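Local coordinates for single-stranded DNA-binding protein (Mycobacterium smegmatis, PDB 5GQO), which probably binds single-stranded DNA, as a tetramer of OB-fold subunits, at residues 88-93 / 123-128. Residues are numbered along the deposited sequence; the frame is centred on the assembly and turned at random.
Sequences ASLGKG and TAVGPD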
ATOM      1  N   ALA B  88      -6.603 -23.088 -11.407  1.00 37.70           N
ATOM      2  CA  ALA B  88      -7.856 -23.297 -12.118  1.00 39.36           C
ATOM      3  C   ALA B  88      -8.315 -22.118 -12.998  1.00 44.38           C
ATOM      4  O   ALA B  88      -9.166 -22.307 -13.859  1.00 44.94           O
ATOM      5  CB  ALA B  88      -8.953 -23.545 -11.093  1.00 38.36           C
ATOM      6  N   SER B  89      -7.841 -20.902 -12.711  1.00 42.65           N
ATOM      7  CA  SER B  89      -8.409 -19.699 -13.279  1.00 40.78           C
ATOM      8  C   SER B  89      -7.489 -18.891 -14.192  1.00 39.77           C
ATOM      9  O   SER B  89      -7.978 -18.323 -15.152  1.00 43.48           O
ATOM     10  CB  SER B  89      -8.890 -18.807 -12.169  1.00 39.70           C
ATOM     11  OG  SER B  89      -9.763 -19.526 -11.335  1.00 40.35           O
ATOM     12  N   LEU B  90      -6.182 -18.867 -13.942  1.00 37.40           N
ATOM     13  CA  LEU B  90      -5.283 -17.954 -14.642  1.00 35.80           C
ATOM     14  C   LEU B  90      -4.020 -18.621 -15.213  1.00 41.84           C
ATOM     15  O   LEU B  90      -3.577 -19.666 -14.753  1.00 48.53           O
ATOM     16  CB  LEU B  90      -4.791 -16.882 -13.689  1.00 36.62           C
ATOM     17  CG  LEU B  90      -5.806 -16.051 -12.876  1.00 38.73           C
ATOM     18  CD1 LEU B  90      -5.128 -15.053 -11.971  1.00 36.82           C
ATOM     19  CD2 LEU B  90      -6.745 -15.281 -13.799  1.00 40.58           C
ATOM     20  N   GLY B  91      -3.394 -17.967 -16.184  1.00 42.59           N
ATOM     21  CA  GLY B  91      -2.256 -18.550 -16.877  1.00 37.19           C
ATOM     22  C   GLY B  91      -1.485 -17.461 -17.581  1.00 39.86           C
ATOM     23  O   GLY B  91      -1.863 -16.294 -17.501  1.00 35.87           O
ATOM     24  N   LYS B  92      -0.429 -17.847 -18.292  1.00 35.75           N
ATOM     25  CA  LYS B  92       0.451 -16.917 -18.960  1.00 42.87           C
ATOM     26  C   LYS B  92      -0.351 -15.928 -19.814  1.00 45.36           C
ATOM     27  O   LYS B  92      -1.295 -16.326 -20.503  1.00 39.45           O
ATOM     28  CB  LYS B  92       1.428 -17.679 -19.853  1.00 47.70           C
ATOM     29  CG  LYS B  92       2.685 -16.943 -20.325  1.00 50.26           C
ATOM     30  CD  LYS B  92       3.530 -17.950 -21.123  1.00 55.07           C
ATOM     31  CE  LYS B  92       4.946 -17.514 -21.438  1.00 57.71           C
ATOM     32  NZ  LYS B  92       4.915 -16.534 -22.533  1.00 56.86           N
ATOM     33  N   GLY B  93      -0.001 -14.645 -19.704  1.00 46.46           N
ATOM     34  CA  GLY B  93      -0.663 -13.599 -20.443  1.00 43.07           C
ATOM     35  C   GLY B  93      -1.816 -12.949 -19.672  1.00 43.48           C
ATOM     36  O   GLY B  93      -2.186 -11.835 -19.979  1.00 41.69           O
ATOM     37  N   THR B 123      -1.667 -13.230  -0.774  1.00 37.63           N
ATOM     38  CA  THR B 123      -2.834 -13.422   0.073  1.00 37.54           C
ATOM     39  C   THR B 123      -4.135 -13.410  -0.733  1.00 38.24           C
ATOM     40  O   THR B 123      -5.098 -14.029  -0.355  1.00 40.95           O
ATOM     41  CB  THR B 123      -2.847 -12.186   1.038  1.00 45.32           C
ATOM     42  OG1 THR B 123      -2.156 -12.531   2.231  1.00 40.68           O
ATOM     43  CG2 THR B 123      -4.251 -11.660   1.393  1.00 50.73           C
ATOM     44  N   ALA B 124      -4.181 -12.623  -1.802  1.00 37.18           N
ATOM     45  CA  ALA B 124      -5.327 -12.581  -2.686  1.00 37.13           C
ATOM     46  C   ALA B 124      -4.817 -12.291  -4.084  1.00 37.62           C
ATOM     47  O   ALA B 124      -3.892 -11.518  -4.268  1.00 40.18           O
ATOM     48  CB  ALA B 124      -6.295 -11.520  -2.245  1.00 40.57           C
ATOM     49  N   VAL B 125      -5.346 -13.012  -5.053  1.00 35.50           N
ATOM     50  CA  VAL B 125      -5.030 -12.800  -6.417  1.00 34.25           C
ATOM     51  C   VAL B 125      -6.341 -12.882  -7.159  1.00 38.56           C
ATOM     52  O   VAL B 125      -7.210 -13.674  -6.827  1.00 37.57           O
ATOM     53  CB  VAL B 125      -4.116 -13.887  -6.964  1.00 35.68           C
ATOM     54  CG1 VAL B 125      -3.790 -13.636  -8.445  1.00 37.30           C
ATOM     55  CG2 VAL B 125      -2.838 -13.937  -6.190  1.00 36.03           C
ATOM     56  N   GLY B 126      -6.483 -12.063  -8.172  1.00 38.32           N
ATOM     57  CA  GLY B 126      -7.664 -12.105  -9.002  1.00 39.74           C
ATOM     58  C   GLY B 126      -7.272 -11.600 -10.359  1.00 38.75           C
ATOM     59  O   GLY B 126      -6.247 -10.937 -10.495  1.00 38.83           O
ATOM     60  N   PRO B 127      -8.089 -11.884 -11.374  1.00 36.41           N
ATOM     61  CA  PRO B 127      -7.967 -11.241 -12.664  1.00 35.13           C
ATOM     62  C   PRO B 127      -8.335  -9.723 -12.540  1.00 32.31           C
ATOM     63  O   PRO B 127      -9.107  -9.344 -11.672  1.00 31.97           O
ATOM     64  CB  PRO B 127      -8.989 -12.003 -13.493  1.00 37.30           C
ATOM     65  CG  PRO B 127     -10.039 -12.374 -12.536  1.00 35.57           C
ATOM     66  CD  PRO B 127      -9.287 -12.725 -11.307  1.00 39.67           C
ATOM     67  N   ASP B 128      -7.786  -8.884 -13.394  1.00 30.81           N
ATOM     68  CA  ASP B 128      -8.056  -7.427 -13.351  1.00 32.78           C
ATOM     69  C   ASP B 128      -9.265  -7.184 -14.204  1.00 35.08           C
ATOM     70  O   ASP B 128      -9.154  -7.244 -15.425  1.00 34.23           O
ATOM     71  CB  ASP B 128      -6.846  -6.647 -13.897  1.00 33.98           C
ATOM     72  CG  ASP B 128      -7.021  -5.119 -13.856  1.00 37.17           C
ATOM     73  OD1 ASP B 128      -8.082  -4.617 -13.452  1.00 34.61           O
ATOM     74  OD2 ASP B 128      -6.049  -4.404 -14.213  1.00 38.28           O
TER
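Ser89 OG is gripped twice, by Gly85 O one helical turn back and by Ala134 N of the second subunit, just before Leu90 turns in against Val125 and Pro127. The first bond stays within helix 80-89; the second ties the end of that helix to the neighbouring subunit. The helix follows strand 73-79 and precedes strand 95-105 in the chain, and, as in other OB folds, closes one end of the barrel. Across the contact itself the packing is apolar. No hydrogen bond links the two segments, and the backbones stay well apart, with Leu90 CA 7.5 Å from Pro127 CA. Leu90 bridges this distance alone from its side. Its CG stands anti to the carbonyl carbon (chi1 -53°), and the two methyls then part toward different neighbours. CD1 reaches the strand and CD2 reaches the proline. The side chains of Leu90 and Pro127 meet at about a right angle. Val125 also packs on Leu82 and Val86 of the helix, and both Leu90 and Val125 touch Val96, so the contact belongs to the buried barrel core. Strand 124-126 runs antiparallel to strand 95-105 and opens with a classic beta bulge, in which Thr123 and Ala124 are set opposite the single residue Val99. Val125 CG1, anti to the backbone N (chi1 180°), lies 4.0 Å from Leu90 CD1. On the other branch, Leu90 CD2 rests 4.0 Å from Pro127 CB.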